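Putative poly(3-hydroxybutyrate) depolymerase LpqC (Bordetella parapertussis 12822, PDB 3D0K) is a putative poly(3-hydroxybutyrate) depolymerase that probably hydrolyses ester bonds with a serine nucleophile on an alpha/beta-hydrolase scaffold. Local coordinates at residues 175-180 with 231-236; 154-159 with 184-189; 277-282 with 288-293; 75-78 with 82-85. All coordinates share one frame; numbering follows the deposited sequence.

Interaction 1. Residues 175-180 with 231-236; sequences GWYTLP and LRQGPH. With SO4 (sulfate ion), chain E.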
loop_
_atom_site.group_PDB
_atom_site.type_symbol
_atom_site.label_atom_id
_atom_site.label_comp_id
_atom_site.label_asym_id
_atom_site.label_seq_id
_atom_site.Cartn_x
_atom_site.Cartn_y
_atom_site.Cartn_z
ATOM N N GLY A 175 -10.899 -2.625 1.704
ATOM C CA GLY A 175 -12.195 -3.321 1.836
ATOM C C GLY A 175 -12.447 -3.781 3.280
ATOM O O GLY A 175 -13.584 -3.790 3.722
ATOM N N TRP A 176 -11.398 -4.162 4.012
ATOM C CA TRP A 176 -11.525 -4.518 5.431
ATOM C C TRP A 176 -10.102 -4.550 6.029
ATOM O O TRP A 176 -9.133 -4.396 5.304
ATOM C CB TRP A 176 -12.251 -5.879 5.624
ATOM C CG TRP A 176 -11.411 -7.064 5.376
ATOM C CD1 TRP A 176 -10.847 -7.442 4.174
ATOM C CD2 TRP A 176 -11.031 -8.071 6.331
ATOM N NE1 TRP A 176 -10.131 -8.604 4.348
ATOM C CE2 TRP A 176 -10.250 -9.030 5.641
ATOM C CE3 TRP A 176 -11.311 -8.278 7.691
ATOM C CZ2 TRP A 176 -9.694 -10.164 6.276
ATOM C CZ3 TRP A 176 -10.763 -9.444 8.329
ATOM C CH2 TRP A 176 -9.973 -10.349 7.616
ATOM N N TYR A 177 -9.996 -4.756 7.333
ATOM C CA TYR A 177 -8.740 -4.469 8.010
ATOM C C TYR A 177 -8.346 -5.614 8.927
ATOM O O TYR A 177 -9.176 -6.264 9.589
ATOM C CB TYR A 177 -8.887 -3.207 8.882
ATOM C CG TYR A 177 -9.154 -1.928 8.129
ATOM C CD1 TYR A 177 -8.088 -1.044 7.815
ATOM C CD2 TYR A 177 -10.450 -1.615 7.668
ATOM C CE1 TYR A 177 -8.313 0.119 7.114
ATOM C CE2 TYR A 177 -10.683 -0.440 6.948
ATOM C CZ TYR A 177 -9.596 0.411 6.691
ATOM O OH TYR A 177 -9.818 1.556 5.991
ATOM N N THR A 178 -7.042 -5.770 9.054
ATOM C CA THR A 178 -6.461 -6.565 10.154
ATOM C C THR A 178 -6.485 -5.636 11.377
ATOM O O THR A 178 -5.819 -4.576 11.393
ATOM C CB THR A 178 -4.974 -6.854 9.834
ATOM O OG1 THR A 178 -4.899 -7.797 8.733
ATOM C CG2 THR A 178 -4.303 -7.525 11.051
ATOM N N LEU A 179 -7.201 -6.040 12.412
ATOM C CA LEU A 179 -7.329 -5.176 13.583
ATOM C C LEU A 179 -6.081 -5.267 14.456
ATOM O O LEU A 179 -5.462 -6.305 14.501
ATOM C CB LEU A 179 -8.544 -5.633 14.402
ATOM C CG LEU A 179 -9.831 -5.611 13.597
ATOM C CD1 LEU A 179 -10.975 -6.253 14.426
ATOM C CD2 LEU A 179 -10.137 -4.165 13.218
ATOM N N PRO A 180 -5.736 -4.176 15.161
ATOM C CA PRO A 180 -4.465 -4.101 15.924
ATOM C C PRO A 180 -4.648 -4.786 17.288
ATOM O O PRO A 180 -4.693 -4.136 18.343
ATOM C CB PRO A 180 -4.227 -2.594 16.050
ATOM C CG PRO A 180 -5.648 -2.025 16.028
ATOM C CD PRO A 180 -6.493 -2.908 15.205
ATOM N N LEU A 231 -17.677 -8.120 7.837
ATOM C CA LEU A 231 -19.012 -7.554 8.187
ATOM C C LEU A 231 -19.058 -6.887 9.557
ATOM O O LEU A 231 -19.633 -5.804 9.689
ATOM C CB LEU A 231 -20.079 -8.644 8.077
ATOM C CG LEU A 231 -20.308 -9.163 6.657
ATOM C CD1 LEU A 231 -21.262 -10.398 6.728
ATOM C CD2 LEU A 231 -20.866 -8.034 5.772
ATOM N N ARG A 232 -18.402 -7.505 10.557
ATOM C CA ARG A 232 -18.280 -6.969 11.913
ATOM C C ARG A 232 -17.666 -5.566 11.975
ATOM O O ARG A 232 -17.946 -4.803 12.896
ATOM C CB ARG A 232 -17.433 -7.930 12.806
ATOM C CG ARG A 232 -18.214 -9.149 13.261
ATOM C CD ARG A 232 -17.523 -9.975 14.340
ATOM N NE ARG A 232 -16.344 -10.683 13.863
ATOM C CZ ARG A 232 -16.340 -11.891 13.281
ATOM N NH1 ARG A 232 -17.464 -12.558 13.054
ATOM N NH2 ARG A 232 -15.199 -12.428 12.916
ATOM N N GLN A 233 -16.824 -5.220 10.996
ATOM C CA GLN A 233 -16.216 -3.896 10.928
ATOM C C GLN A 233 -17.155 -2.824 10.369
ATOM O O GLN A 233 -16.877 -1.641 10.522
ATOM C CB GLN A 233 -14.938 -3.972 10.079
ATOM C CG GLN A 233 -14.015 -5.003 10.687
ATOM C CD GLN A 233 -12.663 -5.123 10.006
ATOM O OE1 GLN A 233 -12.381 -4.408 9.039
ATOM N NE2 GLN A 233 -11.800 -6.029 10.530
ATOM N N GLY A 234 -18.279 -3.231 9.768
ATOM C CA GLY A 234 -19.249 -2.223 9.262
ATOM C C GLY A 234 -19.848 -2.557 7.901
ATOM O O GLY A 234 -19.401 -3.485 7.238
ATOM N N PRO A 235 -20.905 -1.826 7.489
ATOM C CA PRO A 235 -21.631 -2.207 6.255
ATOM C C PRO A 235 -20.933 -1.875 4.930
ATOM O O PRO A 235 -21.333 -2.408 3.883
ATOM C CB PRO A 235 -22.961 -1.437 6.370
ATOM C CG PRO A 235 -22.634 -0.265 7.284
ATOM C CD PRO A 235 -21.515 -0.689 8.194
ATOM N N HIS A 236 -19.908 -1.014 4.967
ATOM C CA HIS A 236 -19.273 -0.480 3.772
ATOM C C HIS A 236 -17.872 -0.010 4.134
ATOM O O HIS A 236 -17.526 0.049 5.317
ATOM C CB HIS A 236 -20.110 0.638 3.086
ATOM C CG HIS A 236 -20.609 1.706 4.025
ATOM N ND1 HIS A 236 -19.761 2.477 4.793
ATOM C CD2 HIS A 236 -21.870 2.108 4.336
ATOM C CE1 HIS A 236 -20.476 3.302 5.543
ATOM N NE2 HIS A 236 -21.758 3.090 5.295
HETATM S S SO4 E . -11.400 -4.533 -1.558
HETATM O O1 SO4 E . -10.316 -3.999 -0.732
HETATM O O2 SO4 E . -11.613 -5.921 -1.119
HETATM O O3 SO4 E . -12.656 -3.849 -1.446
HETATM O O4 SO4 E . -11.018 -4.710 -2.944
#
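The carboxamide of Gln-233 docks on the backbone of Tyr-177 and bonds with both its polar atoms. NE2 of Gln-233 gives a nearly straight bond to O of Tyr-177, 2.8 Å long with an N-H...O angle of 174°; it meets a lone pair, and the acceptor lies almost in the amide plane. In return, OE1 of Gln-233 takes the N-H of Tyr-177 at 3.0 Å, again on a lone pair but less straight (140°). One amide thus satisfies both N-H and C=O of a single residue, and the two bonds fix its rotation. The extended chain beyond CG (chi2 -176°) carries the amide to the Tyr-177 backbone. Carbon atoms flank it: CE3 of Trp-176, approaching obliquely, and CG of Leu-179 each lie 3.7 Å from NE2 of Gln-233, while OE1 sits at the Tyr-177 ring edge, in plane. Gln-233 is itself held in a type I turn, closed by Gly-234 N to Leu-231 O. At the start of its segment, Gly-175 N bonds weakly to a sulfate, probably from the crystallisation liquor. The pairing joins the loop after strand 168-172 to the link between helices 228-231 and 237-255, with Tyr-177 stacked on Tyr-244 of the latter helix.

Interaction 2. Residues 154-159 with 184-189; sequences VHRLMS and HRFPEG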
loop_
_atom_site.group_PDB
_atom_site.type_symbol
_atom_site.label_atom_id
_atom_site.label_comp_id
_atom_site.label_asym_id
_atom_site.label_seq_id
_atom_site.Cartn_x
_atom_site.Cartn_y
_atom_site.Cartn_z
ATOM N N VAL A 154 -1.128 -2.551 2.036
ATOM C CA VAL A 154 -0.285 -1.549 2.666
ATOM C C VAL A 154 -0.373 -1.555 4.205
ATOM O O VAL A 154 0.668 -1.511 4.883
ATOM C CB VAL A 154 -0.558 -0.153 2.046
ATOM C CG1 VAL A 154 -0.022 1.016 2.924
ATOM C CG2 VAL A 154 -0.030 -0.112 0.614
ATOM N N HIS A 155 -1.596 -1.617 4.764
ATOM C CA HIS A 155 -1.695 -1.579 6.251
ATOM C C HIS A 155 -1.198 -2.868 6.896
ATOM O O HIS A 155 -0.662 -2.836 8.000
ATOM C CB HIS A 155 -3.083 -1.144 6.788
ATOM C CG HIS A 155 -4.145 -2.201 6.729
ATOM N ND1 HIS A 155 -4.474 -2.986 7.819
ATOM C CD2 HIS A 155 -5.036 -2.516 5.757
ATOM C CE1 HIS A 155 -5.489 -3.786 7.494
ATOM N NE2 HIS A 155 -5.817 -3.547 6.237
ATOM N N ARG A 156 -1.291 -3.965 6.154
ATOM C CA ARG A 156 -0.808 -5.269 6.652
ATOM C C ARG A 156 0.720 -5.315 6.490
ATOM O O ARG A 156 1.386 -5.944 7.282
ATOM C CB ARG A 156 -1.450 -6.416 5.903
ATOM C CG ARG A 156 -2.947 -6.508 6.267
ATOM C CD ARG A 156 -3.656 -7.680 5.635
ATOM N NE ARG A 156 -5.071 -7.544 6.056
ATOM C CZ ARG A 156 -6.144 -7.754 5.301
ATOM N NH1 ARG A 156 -6.033 -8.193 4.052
ATOM N NH2 ARG A 156 -7.365 -7.551 5.813
ATOM N N LEU A 157 1.238 -4.638 5.469
ATOM C CA LEU A 157 2.673 -4.457 5.311
ATOM C C LEU A 157 3.209 -3.698 6.546
ATOM O O LEU A 157 4.208 -4.100 7.188
ATOM C CB LEU A 157 2.945 -3.701 4.000
ATOM C CG LEU A 157 4.412 -3.388 3.644
ATOM C CD1 LEU A 157 4.575 -3.172 2.153
ATOM C CD2 LEU A 157 5.059 -2.191 4.428
HETATM N N MSE A 158 2.526 -2.620 6.890
HETATM C CA MSE A 158 2.888 -1.820 8.073
HETATM C C MSE A 158 2.784 -2.593 9.379
HETATM O O MSE A 158 3.541 -2.299 10.310
HETATM C CB MSE A 158 2.122 -0.488 8.122
HETATM C CG MSE A 158 2.503 0.434 6.891
HETATM SE SE MSE A 158 4.415 0.766 6.687
HETATM C CE MSE A 158 4.421 2.115 8.121
ATOM N N SER A 159 1.869 -3.566 9.458
ATOM C CA SER A 159 1.724 -4.394 10.643
ATOM C C SER A 159 2.818 -5.443 10.822
ATOM O O SER A 159 2.941 -6.033 11.890
ATOM C CB SER A 159 0.398 -5.160 10.564
ATOM O OG SER A 159 -0.672 -4.259 10.378
ATOM N N HIS A 184 -7.447 -12.100 17.526
ATOM C CA HIS A 184 -7.884 -12.846 16.340
ATOM C C HIS A 184 -6.678 -13.247 15.522
ATOM O O HIS A 184 -5.662 -12.528 15.505
ATOM C CB HIS A 184 -8.842 -12.015 15.481
ATOM C CG HIS A 184 -9.896 -11.333 16.279
ATOM N ND1 HIS A 184 -9.974 -9.959 16.394
ATOM C CD2 HIS A 184 -10.876 -11.835 17.063
ATOM C CE1 HIS A 184 -10.984 -9.649 17.188
ATOM N NE2 HIS A 184 -11.538 -10.766 17.614
ATOM N N ARG A 185 -6.796 -14.410 14.857
ATOM C CA ARG A 185 -5.756 -14.886 13.967
ATOM C C ARG A 185 -5.733 -13.984 12.738
ATOM O O ARG A 185 -6.771 -13.526 12.260
ATOM C CB ARG A 185 -6.054 -16.314 13.520
ATOM C CG ARG A 185 -4.940 -16.988 12.646
ATOM C CD ARG A 185 -5.201 -18.506 12.569
ATOM N NE ARG A 185 -4.950 -19.079 13.905
ATOM C CZ ARG A 185 -3.761 -19.570 14.286
ATOM N NH1 ARG A 185 -2.745 -19.589 13.406
ATOM N NH2 ARG A 185 -3.586 -20.065 15.520
ATOM N N PHE A 186 -4.542 -13.734 12.256
ATOM C CA PHE A 186 -4.372 -13.089 10.962
ATOM C C PHE A 186 -5.159 -13.841 9.867
ATOM O O PHE A 186 -5.176 -15.077 9.860
ATOM C CB PHE A 186 -2.885 -13.007 10.683
ATOM C CG PHE A 186 -2.529 -12.206 9.481
ATOM C CD1 PHE A 186 -2.306 -10.841 9.597
ATOM C CD2 PHE A 186 -2.407 -12.822 8.218
ATOM C CE1 PHE A 186 -1.961 -10.048 8.467
ATOM C CE2 PHE A 186 -2.088 -12.046 7.067
ATOM C CZ PHE A 186 -1.830 -10.664 7.198
ATOM N N PRO A 187 -5.817 -13.114 8.932
ATOM C CA PRO A 187 -5.728 -11.657 8.758
ATOM C C PRO A 187 -6.744 -10.824 9.586
ATOM O O PRO A 187 -6.757 -9.594 9.449
ATOM C CB PRO A 187 -5.955 -11.490 7.267
ATOM C CG PRO A 187 -6.940 -12.627 6.915
ATOM C CD PRO A 187 -6.699 -13.735 7.913
ATOM N N GLU A 188 -7.573 -11.452 10.429
ATOM C CA GLU A 188 -8.540 -10.647 11.193
ATOM C C GLU A 188 -7.832 -9.814 12.281
ATOM O O GLU A 188 -8.202 -8.636 12.531
ATOM C CB GLU A 188 -9.710 -11.479 11.781
ATOM C CG GLU A 188 -10.712 -10.508 12.480
ATOM C CD GLU A 188 -11.893 -11.186 13.171
ATOM O OE1 GLU A 188 -12.890 -10.470 13.464
ATOM O OE2 GLU A 188 -11.840 -12.416 13.420
ATOM N N GLY A 189 -6.783 -10.411 12.867
ATOM C CA GLY A 189 -5.963 -9.782 13.914
ATOM C C GLY A 189 -4.509 -10.122 13.672
ATOM O O GLY A 189 -4.166 -10.543 12.567
#
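Arg-156, Phe-186 and Pro-187 bring a loop down on helix 149-160, the helix that follows the probable nucleophile elbow of this alpha/beta-hydrolase fold. Arg-156 buries the most surface. Its chain runs extended from CG to NE (chi2 -176°, chi3 -177°), carrying the guanidinium out to the loop. There CD of Arg-156 touches CZ of Phe-186 at 3.8 Å, approaching the ring obliquely, and the guanidinium and ring planes stand 79° apart. Pro-187 meets the flat group differently: its CB lies over the centre of one guanidinium face, 4.2 Å above the plane.

No hydrogen bond crosses between these two segments; NE and NH1 of Arg-156 find partners outside them. NE bonds to OG1 of Thr-178, a hydroxyl that also pairs with the carbonyl of Pro-187, so Thr-178 bridges helix and loop; NH1 bonds to Gln-152 one turn earlier on the helix. The loop is also packed against itself. The peptide before Pro-187 is cis, which folds the proline back so that the same CB that covers the guanidinium also sits over the middle of one face of the Phe-186 ring, with Pro-187 CB 3.8 Å above the ring plane.

Interaction 3. Residues 277-282 with 288-293; sequences SQVCAS and RMPDAA. With SO4 (sulfate ion), chain J.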
loop_
_atom_site.group_PDB
_atom_site.type_symbol
_atom_site.label_atom_id
_atom_site.label_comp_id
_atom_site.label_asym_id
_atom_site.label_seq_id
_atom_site.Cartn_x
_atom_site.Cartn_y
_atom_site.Cartn_z
ATOM N N SER A 277 -5.948 8.303 -5.839
ATOM C CA SER A 277 -4.557 8.559 -6.224
ATOM C C SER A 277 -4.250 10.068 -6.341
ATOM O O SER A 277 -3.229 10.531 -5.829
ATOM C CB SER A 277 -4.178 7.847 -7.542
ATOM O OG SER A 277 -4.217 6.440 -7.394
ATOM N N GLN A 278 -5.095 10.817 -7.032
ATOM C CA GLN A 278 -4.840 12.232 -7.255
ATOM C C GLN A 278 -5.029 13.066 -5.976
ATOM O O GLN A 278 -4.336 14.066 -5.751
ATOM C CB GLN A 278 -5.717 12.732 -8.411
ATOM C CG GLN A 278 -5.487 11.949 -9.703
ATOM C CD GLN A 278 -5.527 12.817 -10.937
ATOM O OE1 GLN A 278 -6.570 13.387 -11.291
ATOM N NE2 GLN A 278 -4.377 12.919 -11.624
ATOM N N VAL A 279 -5.949 12.630 -5.127
ATOM C CA VAL A 279 -6.128 13.255 -3.817
ATOM C C VAL A 279 -4.914 13.025 -2.945
ATOM O O VAL A 279 -4.469 13.908 -2.260
ATOM C CB VAL A 279 -7.410 12.738 -3.164
ATOM C CG1 VAL A 279 -7.467 13.062 -1.667
ATOM C CG2 VAL A 279 -8.634 13.262 -3.963
ATOM N N CYS A 280 -4.426 11.786 -2.922
ATOM C CA CYS A 280 -3.227 11.433 -2.158
ATOM C C CYS A 280 -1.980 12.228 -2.575
ATOM O O CYS A 280 -1.206 12.665 -1.719
ATOM C CB CYS A 280 -2.967 9.919 -2.256
ATOM S SG CYS A 280 -1.667 9.425 -1.065
ATOM N N ALA A 281 -1.811 12.388 -3.891
ATOM C CA ALA A 281 -0.731 13.168 -4.488
ATOM C C ALA A 281 -0.856 14.611 -4.070
ATOM O O ALA A 281 0.155 15.251 -3.789
ATOM C CB ALA A 281 -0.774 13.058 -5.972
ATOM N N SER A 282 -2.094 15.125 -4.059
ATOM C CA SER A 282 -2.332 16.495 -3.623
ATOM C C SER A 282 -1.957 16.691 -2.142
ATOM O O SER A 282 -1.346 17.679 -1.779
ATOM C CB SER A 282 -3.819 16.887 -3.837
ATOM O OG SER A 282 -4.034 18.251 -3.450
ATOM N N ARG A 288 -2.230 19.819 0.477
ATOM C CA ARG A 288 -3.581 20.327 0.552
ATOM C C ARG A 288 -4.581 19.302 0.051
ATOM O O ARG A 288 -4.267 18.437 -0.763
ATOM C CB ARG A 288 -3.672 21.597 -0.274
ATOM C CG ARG A 288 -3.557 21.388 -1.769
ATOM C CD ARG A 288 -3.354 22.715 -2.451
ATOM N NE ARG A 288 -4.594 23.469 -2.451
ATOM C CZ ARG A 288 -5.527 23.366 -3.384
ATOM N NH1 ARG A 288 -6.637 24.086 -3.291
ATOM N NH2 ARG A 288 -5.363 22.545 -4.412
HETATM N N MSE A 289 -5.798 19.421 0.543
HETATM C CA MSE A 289 -6.904 18.727 -0.042
HETATM C C MSE A 289 -7.382 19.519 -1.275
HETATM O O MSE A 289 -7.489 20.777 -1.228
HETATM C CB MSE A 289 -7.990 18.553 1.028
HETATM C CG MSE A 289 -9.269 17.927 0.582
HETATM SE SE MSE A 289 -9.085 15.955 0.425
HETATM C CE MSE A 289 -8.067 15.637 1.982
ATOM N N PRO A 290 -7.639 18.832 -2.405
ATOM C CA PRO A 290 -8.231 19.585 -3.535
ATOM C C PRO A 290 -9.529 20.288 -3.116
ATOM O O PRO A 290 -10.228 19.824 -2.199
ATOM C CB PRO A 290 -8.530 18.492 -4.571
ATOM C CG PRO A 290 -7.574 17.421 -4.264
ATOM C CD PRO A 290 -7.434 17.419 -2.752
ATOM N N ASP A 291 -9.866 21.395 -3.768
ATOM C CA ASP A 291 -11.091 22.085 -3.387
ATOM C C ASP A 291 -12.359 21.375 -3.941
ATOM O O ASP A 291 -12.254 20.437 -4.744
ATOM C CB ASP A 291 -11.002 23.589 -3.715
ATOM C CG ASP A 291 -10.968 23.886 -5.205
ATOM O OD1 ASP A 291 -10.426 24.968 -5.572
ATOM O OD2 ASP A 291 -11.489 23.075 -6.015
ATOM N N ALA A 292 -13.542 21.814 -3.503
ATOM C CA ALA A 292 -14.795 21.143 -3.863
ATOM C C ALA A 292 -14.985 21.009 -5.374
ATOM O O ALA A 292 -15.453 19.969 -5.844
ATOM C CB ALA A 292 -16.000 21.829 -3.216
ATOM N N ALA A 293 -14.588 22.041 -6.120
ATOM C CA ALA A 293 -14.692 22.060 -7.586
ATOM C C ALA A 293 -13.822 20.990 -8.212
ATOM O O ALA A 293 -14.242 20.293 -9.148
ATOM C CB ALA A 293 -14.311 23.441 -8.142
HETATM S S SO4 J . -13.484 25.022 -1.580
HETATM O O1 SO4 J . -14.506 25.388 -0.605
HETATM O O2 SO4 J . -12.689 23.933 -1.017
HETATM O O3 SO4 J . -14.137 24.581 -2.810
HETATM O O4 SO4 J . -12.625 26.172 -1.873
HETATM O O HOH W 1 -3.716 20.404 -5.054
#
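The connection between the last two helices of this alpha/beta-hydrolase fold brings the chain leaving helix 273-286 back along that helix before helix 292-298 begins. Ser-282 is gripped by the returning loop through both its oxygens. Arg-288 N donates to the carbonyl O of Ser-282 at 3.2 Å, a straight bond (172°) that arrives from above the carbonyl plane. The hydroxyl reciprocates: with OG anti to the backbone N (chi1 -178°), Ser-282 OG donates to O of Arg-288 at 2.7 Å, likewise from above the carbonyl plane and not on a lone pair. The same OG accepts a hydrogen bond from a water, which in turn takes one from NH2 of Arg-288 at the guanidinium edge. Alongside, the ring of Pro-290 lies against the serine, its CD 3.6 Å from Ser-282 OG.

One turn back, the contact becomes apolar. Val-279 directs CG1 to the selenium of Met-289, a selenomethionine whose chain bends at chi2 and chi3 to place SE 3.9 Å from that methyl. Asp-291 is the N-cap of the final helix, its OD2 taking the N-H of Glu-294. At the same helix start, Ala-292 N donates to O3 of a sulfate, probably from the crystallisation liquor, at 2.9 Å.

Interaction 4. Residues 75-78 with 82-85; sequences IPAA and KLLI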
loop_
_atom_site.group_PDB
_atom_site.type_symbol
_atom_site.label_atom_id
_atom_site.label_comp_id
_atom_site.label_asym_id
_atom_site.label_seq_id
_atom_site.Cartn_x
_atom_site.Cartn_y
_atom_site.Cartn_z
ATOM N N ILE A 75 0.764 9.433 -13.329
ATOM C CA ILE A 75 1.555 10.206 -14.305
ATOM C C ILE A 75 1.480 11.755 -14.161
ATOM O O ILE A 75 2.522 12.434 -14.107
ATOM C CB ILE A 75 1.332 9.721 -15.752
ATOM C CG1 ILE A 75 1.992 8.313 -15.932
ATOM C CG2 ILE A 75 1.937 10.739 -16.780
ATOM C CD1 ILE A 75 1.568 7.637 -17.279
ATOM N N PRO A 76 0.272 12.328 -14.114
ATOM C CA PRO A 76 0.253 13.788 -14.010
ATOM C C PRO A 76 0.966 14.334 -12.764
ATOM O O PRO A 76 1.719 15.301 -12.871
ATOM C CB PRO A 76 -1.253 14.116 -14.006
ATOM C CG PRO A 76 -1.887 12.894 -14.696
ATOM C CD PRO A 76 -1.098 11.755 -14.176
ATOM N N ALA A 77 0.767 13.697 -11.609
ATOM C CA ALA A 77 1.495 14.089 -10.391
ATOM C C ALA A 77 3.032 13.874 -10.557
ATOM O O ALA A 77 3.826 14.693 -10.077
ATOM C CB ALA A 77 0.933 13.316 -9.137
ATOM N N ALA A 78 3.439 12.779 -11.228
ATOM C CA ALA A 78 4.876 12.474 -11.427
ATOM C C ALA A 78 5.481 13.526 -12.318
ATOM O O ALA A 78 6.603 13.968 -12.095
ATOM C CB ALA A 78 5.072 11.085 -12.067
ATOM N N LYS A 82 7.988 15.545 -10.350
ATOM C CA LYS A 82 9.211 14.749 -10.659
ATOM C C LYS A 82 9.330 13.557 -9.681
ATOM O O LYS A 82 10.280 13.442 -8.938
ATOM C CB LYS A 82 10.459 15.621 -10.662
ATOM C CG LYS A 82 10.359 16.867 -11.590
ATOM C CD LYS A 82 9.879 16.457 -12.957
ATOM C CE LYS A 82 9.791 17.677 -13.895
ATOM N NZ LYS A 82 8.768 17.374 -14.943
ATOM N N LEU A 83 8.340 12.687 -9.713
ATOM C CA LEU A 83 8.320 11.521 -8.857
ATOM C C LEU A 83 8.616 10.309 -9.708
ATOM O O LEU A 83 8.077 10.206 -10.808
ATOM C CB LEU A 83 6.894 11.318 -8.316
ATOM C CG LEU A 83 6.231 12.596 -7.760
ATOM C CD1 LEU A 83 4.760 12.350 -7.466
ATOM C CD2 LEU A 83 7.003 13.049 -6.512
ATOM N N LEU A 84 9.340 9.330 -9.144
ATOM C CA LEU A 84 9.478 8.038 -9.807
ATOM C C LEU A 84 8.331 7.116 -9.340
ATOM O O LEU A 84 8.168 6.878 -8.156
ATOM C CB LEU A 84 10.819 7.428 -9.438
ATOM C CG LEU A 84 11.081 6.035 -10.053
ATOM C CD1 LEU A 84 11.209 6.149 -11.592
ATOM C CD2 LEU A 84 12.366 5.434 -9.390
ATOM N N ILE A 85 7.506 6.648 -10.262
ATOM C CA ILE A 85 6.367 5.794 -9.887
ATOM C C ILE A 85 6.679 4.327 -10.079
ATOM O O ILE A 85 7.120 3.940 -11.165
ATOM C CB ILE A 85 5.098 6.150 -10.742
ATOM C CG1 ILE A 85 4.780 7.656 -10.638
ATOM C CG2 ILE A 85 3.869 5.265 -10.286
ATOM C CD1 ILE A 85 4.642 8.250 -9.206
#
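Leu-83 and Ile-85 both direct CB at the helix and meet Ala-78, while Leu-84 between them turns away. The methyl CB of Ala-78 meets CG1 of Ile-85 at 3.7 Å and CB of Leu-83 at 4.2 Å, so one small side chain lies against two branched ones. Ile-85 has CG1 anti to the carbonyl carbon (chi1 -54°), and this turn presents the longer branch, CG1 with CD1 beyond it, to the alanine. Leu-83 lies over Ala-78 and Ala-77: its CG rests near CA of Ala-78, and CD1 reaches the carbonyl O of Ala-77 at 3.6 Å.

At the helix end, Ala-78 O accepts from Leu-83 N at 3.2 Å, on a lone pair, the 6→1 bond found in Schellman motifs. Lys-82 N, 2.7 Å from Ala-78 O, adds a weak bond with an angle at hydrogen of only 120°. Lys-82, with positive phi (60°), takes the chain out of the helix, and its NZ folds back to bond O of Asp-79.

This tight connection feeds strand 84-89 into the central sheet, with Tyr-45 and Val-57 of the flanking strands packing on Ile-85. Ala-78 O, with one sound and one weak bond, terminates the helix. Leu-83 O, 3.4 Å from Ala-78 CB, is buried without a partner in the model; the contact thus rests on apolar burial and one good backbone bond, probably at some cost for that oxygen.

Interactions 1 and 2 form one continuous patch, their centres 11 Å apart and their segments alternating along the chain. Trp-176 CE2 packs 3.2 Å from Arg-156 NH2, and Glu-188 of interaction 2 makes a salt bridge to Arg-232 of interaction 1. Interactions 3 and 4, with centres 15 Å apart, meet where Ala-281 CB touches Ala-77 CB at 3.6 Å, so helices 75-81 and 273-286 pack together. The two pairs do not touch: interactions 1 and 4 lie on opposite sides of the chain's centre, about 32 Å between centres, while the nearest atoms of interactions 2 and 3 are about 9 Å apart. The probable catalytic triad of Ser-148, His-271 and Asp-216 belongs to none of the four, although helix 149-160 directly follows Ser-148.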